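Local coordinates for peroxinectin A (Dictyostelium discoideum, PDB 6ERC), which uses hydrogen peroxide to oxidise phenolic donors, iodide and thiocyanate as a secreted haem peroxidase of the animal peroxidase family, at residues G129-V132 / K138-E141; I43-S48 / V430-S435. All coordinates share one frame; numbering follows the deposited sequence.

Interaction 1: G129-V132 / K138-E141; sequences GKTV and KCYE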
loop_
_atom_site.group_PDB
_atom_site.type_symbol
_atom_site.label_atom_id
_atom_site.label_comp_id
_atom_site.label_asym_id
_atom_site.label_seq_id
_atom_site.Cartn_x
_atom_site.Cartn_y
_atom_site.Cartn_z
ATOM N N GLY A 129 -3.328 10.189 -24.455
ATOM C CA GLY A 129 -3.487 10.390 -23.028
ATOM C C GLY A 129 -2.783 11.643 -22.531
ATOM O O GLY A 129 -2.499 12.582 -23.279
ATOM N N LYS A 130 -2.510 11.646 -21.227
ATOM C CA LYS A 130 -1.807 12.743 -20.565
ATOM C C LYS A 130 -0.365 12.304 -20.323
ATOM O O LYS A 130 -0.078 11.578 -19.368
ATOM C CB LYS A 130 -2.496 13.125 -19.257
ATOM C CG LYS A 130 -3.890 13.703 -19.421
ATOM C CD LYS A 130 -4.507 14.041 -18.066
ATOM C CE LYS A 130 -5.943 14.525 -18.210
ATOM N NZ LYS A 130 -6.035 15.800 -18.972
ATOM N N THR A 131 0.542 12.747 -21.186
ATOM C CA THR A 131 1.964 12.464 -21.023
ATOM C C THR A 131 2.721 13.784 -21.139
ATOM O O THR A 131 2.153 14.878 -21.027
ATOM C CB THR A 131 2.449 11.430 -22.047
ATOM O OG1 THR A 131 3.821 11.101 -21.786
ATOM C CG2 THR A 131 2.318 11.970 -23.470
ATOM N N VAL A 132 4.032 13.688 -21.353
ATOM C CA VAL A 132 4.873 14.850 -21.612
ATOM C C VAL A 132 6.049 14.405 -22.466
ATOM O O VAL A 132 6.540 13.281 -22.343
ATOM C CB VAL A 132 5.364 15.517 -20.305
ATOM C CG1 VAL A 132 6.303 14.594 -19.528
ATOM C CG2 VAL A 132 6.047 16.838 -20.615
ATOM N N LYS A 138 11.267 12.155 -26.355
ATOM C CA LYS A 138 10.336 11.037 -26.381
ATOM C C LYS A 138 9.446 11.095 -25.149
ATOM O O LYS A 138 9.688 11.864 -24.219
ATOM C CB LYS A 138 11.086 9.700 -26.441
ATOM C CG LYS A 138 12.019 9.574 -27.639
ATOM C CD LYS A 138 12.811 8.274 -27.607
ATOM C CE LYS A 138 13.869 8.229 -28.705
ATOM N NZ LYS A 138 14.647 6.956 -28.680
ATOM N N CYS A 139 8.406 10.271 -25.149
ATOM C CA CYS A 139 7.436 10.244 -24.064
ATOM C C CYS A 139 7.521 8.924 -23.314
ATOM O O CYS A 139 7.555 7.845 -23.924
ATOM C CB CYS A 139 6.018 10.469 -24.592
ATOM S SG CYS A 139 5.766 12.113 -25.286
ATOM N N TYR A 140 7.552 9.023 -21.988
ATOM C CA TYR A 140 7.679 7.854 -21.121
ATOM C C TYR A 140 6.580 7.820 -20.079
ATOM O O TYR A 140 6.046 8.854 -19.666
ATOM C CB TYR A 140 9.028 7.808 -20.389
ATOM C CG TYR A 140 10.198 7.773 -21.328
ATOM C CD1 TYR A 140 10.888 8.929 -21.620
ATOM C CD2 TYR A 140 10.599 6.589 -21.946
ATOM C CE1 TYR A 140 11.956 8.926 -22.484
ATOM C CE2 TYR A 140 11.667 6.579 -22.818
ATOM C CZ TYR A 140 12.345 7.743 -23.085
ATOM O OH TYR A 140 13.412 7.720 -23.954
ATOM N N GLU A 141 6.280 6.603 -19.647
ATOM C CA GLU A 141 5.324 6.374 -18.578
ATOM C C GLU A 141 5.837 5.284 -17.654
ATOM O O GLU A 141 6.489 4.334 -18.103
ATOM C CB GLU A 141 3.950 5.989 -19.155
ATOM C CG GLU A 141 2.832 5.869 -18.125
ATOM C CD GLU A 141 2.764 7.065 -17.180
ATOM O OE1 GLU A 141 3.422 7.024 -16.117
ATOM O OE2 GLU A 141 2.058 8.046 -17.498
HETATM O O HOH W 1 3.478 9.908 -19.385
HETATM O O HOH W 2 7.660 11.621 -20.373
#
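Val132 and Cys139 bring the two backbones closest, with CA atoms 5.8 Å apart, where the loop segment 129-132 passes strand 139-144 without a direct backbone hydrogen bond to it. Water fills that role. One water donates to Val132 O at 2.8 Å. The same water accepts from Tyr140 N at 3.1 Å, so it stands in for a direct N-H to C=O bond. A second water joins three groups. It accepts from Thr131 OG1 at 2.7 Å. It donates to Tyr140 O at 2.8 Å and also to Glu141 OE2.

The side chains of Thr131 and Cys139 also touch directly. Thr131 turns its hydroxyl anti to the backbone N (chi1 -175°), which sets OG1 3.6 Å from Cys139 CB and in reach of its water. Its methyl, CG2, packs against the sulfur, 3.9 Å from Cys139 SG. The sulfur also meets the loop backbone, with Cys139 SG 3.3 Å from Val132 O. This is van der Waals packing.

Neighbours fix both Cys139 and Glu141. Cys139 is in a disulfide with Cys126, and Glu141 OE2 also forms a salt bridge with Arg28. The disulfide ties the loop just after strand 113-124 to strand 139-144. Backbone bonds of Cys139 with Val124 and of Glu141 with Thr122 pair the two strands. This is a beta-hairpin with a long connection, closed by a disulfide where the connection leaves and rejoins the strands, and held to the second strand by water bridges.

Interaction 2: I43-S48 / V430-S435; sequences ITNQPS and VDDIDS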
loop_
_atom_site.group_PDB
_atom_site.type_symbol
_atom_site.label_atom_id
_atom_site.label_comp_id
_atom_site.label_asym_id
_atom_site.label_seq_id
_atom_site.Cartn_x
_atom_site.Cartn_y
_atom_site.Cartn_z
ATOM N N ILE A 43 15.090 19.605 -11.009
ATOM C CA ILE A 43 14.362 20.082 -9.838
ATOM C C ILE A 43 15.025 21.367 -9.367
ATOM O O ILE A 43 16.235 21.390 -9.111
ATOM C CB ILE A 43 14.341 19.034 -8.713
ATOM C CG1 ILE A 43 13.788 17.699 -9.223
ATOM C CG2 ILE A 43 13.524 19.538 -7.525
ATOM C CD1 ILE A 43 12.368 17.762 -9.740
ATOM N N THR A 44 14.235 22.435 -9.250
ATOM C CA THR A 44 14.728 23.691 -8.698
ATOM C C THR A 44 14.462 23.822 -7.204
ATOM O O THR A 44 15.122 24.632 -6.543
ATOM C CB THR A 44 14.096 24.886 -9.424
ATOM O OG1 THR A 44 12.669 24.821 -9.311
ATOM C CG2 THR A 44 14.486 24.893 -10.895
ATOM N N ASN A 45 13.514 23.055 -6.664
ATOM C CA ASN A 45 13.248 23.058 -5.233
ATOM C C ASN A 45 14.404 22.403 -4.480
ATOM O O ASN A 45 15.365 21.900 -5.069
ATOM C CB ASN A 45 11.935 22.336 -4.935
ATOM C CG ASN A 45 10.722 23.210 -5.160
ATOM O OD1 ASN A 45 10.743 24.404 -4.875
ATOM N ND2 ASN A 45 9.649 22.615 -5.662
ATOM N N GLN A 46 14.305 22.404 -3.155
ATOM C CA GLN A 46 15.345 21.803 -2.341
ATOM C C GLN A 46 15.348 20.285 -2.521
ATOM O O GLN A 46 14.323 19.694 -2.872
ATOM C CB GLN A 46 15.138 22.149 -0.869
ATOM C CG GLN A 46 15.065 23.642 -0.596
ATOM C CD GLN A 46 15.362 23.989 0.845
ATOM O OE1 GLN A 46 16.445 23.701 1.355
ATOM N NE2 GLN A 46 14.400 24.612 1.512
ATOM N N PRO A 47 16.487 19.631 -2.290
ATOM C CA PRO A 47 16.536 18.170 -2.430
ATOM C C PRO A 47 15.563 17.478 -1.486
ATOM O O PRO A 47 15.058 18.063 -0.525
ATOM C CB PRO A 47 17.989 17.824 -2.085
ATOM C CG PRO A 47 18.745 19.088 -2.293
ATOM C CD PRO A 47 17.802 20.192 -1.940
ATOM N N SER A 48 15.315 16.196 -1.771
ATOM C CA SER A 48 14.313 15.440 -1.021
ATOM C C SER A 48 14.653 15.388 0.465
ATOM O O SER A 48 13.800 15.659 1.317
ATOM C CB SER A 48 14.190 14.027 -1.594
ATOM O OG SER A 48 13.838 14.062 -2.966
ATOM N N VAL A 430 3.821 29.094 -3.052
ATOM C CA VAL A 430 2.856 28.002 -2.966
ATOM C C VAL A 430 2.891 27.168 -4.238
ATOM O O VAL A 430 2.740 25.942 -4.198
ATOM C CB VAL A 430 1.439 28.542 -2.684
ATOM C CG1 VAL A 430 1.382 29.217 -1.322
ATOM C CG2 VAL A 430 0.980 29.492 -3.787
ATOM N N ASP A 431 3.104 27.814 -5.384
ATOM C CA ASP A 431 3.189 27.102 -6.652
ATOM C C ASP A 431 4.470 26.288 -6.791
ATOM O O ASP A 431 4.665 25.650 -7.832
ATOM C CB ASP A 431 3.072 28.093 -7.809
ATOM C CG ASP A 431 1.694 28.730 -7.893
ATOM O OD1 ASP A 431 0.709 27.991 -8.105
ATOM O OD2 ASP A 431 1.595 29.966 -7.739
ATOM N N ASP A 432 5.347 26.303 -5.786
ATOM C CA ASP A 432 6.522 25.443 -5.750
ATOM C C ASP A 432 6.338 24.237 -4.841
ATOM O O ASP A 432 7.224 23.378 -4.788
ATOM C CB ASP A 432 7.749 26.236 -5.283
ATOM C CG ASP A 432 8.018 27.455 -6.136
ATOM O OD1 ASP A 432 7.684 27.429 -7.339
ATOM O OD2 ASP A 432 8.569 28.440 -5.600
ATOM N N ILE A 433 5.217 24.152 -4.125
ATOM C CA ILE A 433 5.009 23.066 -3.176
ATOM C C ILE A 433 4.863 21.749 -3.924
ATOM O O ILE A 433 4.169 21.665 -4.945
ATOM C CB ILE A 433 3.773 23.346 -2.303
ATOM C CG1 ILE A 433 3.936 24.671 -1.550
ATOM C CG2 ILE A 433 3.560 22.217 -1.313
ATOM C CD1 ILE A 433 2.688 25.128 -0.818
ATOM N N ASP A 434 5.525 20.710 -3.420
ATOM C CA ASP A 434 5.323 19.365 -3.942
ATOM C C ASP A 434 3.910 18.888 -3.620
ATOM O O ASP A 434 3.439 19.040 -2.489
ATOM C CB ASP A 434 6.349 18.401 -3.345
ATOM C CG ASP A 434 7.685 18.448 -4.058
ATOM O OD1 ASP A 434 7.708 18.207 -5.283
ATOM O OD2 ASP A 434 8.709 18.724 -3.400
ATOM N N SER A 435 3.234 18.305 -4.614
ATOM C CA SER A 435 1.867 17.836 -4.404
ATOM C C SER A 435 1.765 16.947 -3.171
ATOM O O SER A 435 0.778 17.013 -2.428
ATOM C CB SER A 435 1.373 17.084 -5.641
ATOM O OG SER A 435 1.062 17.982 -6.691
#
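This is a small surface contact between two loops far apart in sequence, resting on one hydrogen bond from the side chain of Asn45 to the backbone of Asp432. Segment 43-48 leads into helix 48-56, and segment 430-435 joins helix 417-426 to helix 435-441. The amide nitrogen Asn45 ND2 donates to Asp432 O at 2.7 Å. The bond is short but bent, with an N-H...O angle of 132°. The donor lies in the carbonyl plane of Asp432, while that oxygen sits 32° out of the amide plane of Asn45.

Asp432 ends a 3-10 turn at 430-432, closed by Ile433 N bonding to Val430 O at 3.1 Å. Both loops lead into helices of the mainly helical animal haem peroxidase fold, with Pro47 and Asp434 at the N-cap positions.

Asn45 has CG anti to its carbonyl carbon (chi1 -81°), and its CB points toward the other loop. Asn45 OD1 then rests 3.5 Å from Asp432 CB, a plain van der Waals touch. The amide and carboxylate planes are steeply inclined to each other. Arg388 of helix 379-390 bridges the two loops nearby, through a hydrogen bond to Gln46 O and a salt bridge to Asp434 OD2. A glycan sugar touches Thr44.

The two contacts do not touch: their centres are 21 Å apart and their nearest atoms about 12 Å. They share no helix or strand. Interaction 1 is local, six residues apart at its closest ends, and is partly buried, at one strand of the four-stranded antiparallel sheet. Interaction 2 lies at the surface and joins loops 382 residues apart, so it brings an early part of the chain to a late one. Interaction 1 falls in sequence between the two segments of interaction 2. Their chemistry differs too. Water carries the polar links of 129-132 with 138-141, whereas 43-48 meets 430-435 through a direct side-chain to backbone bond. Neither lies at the haem or a metal site.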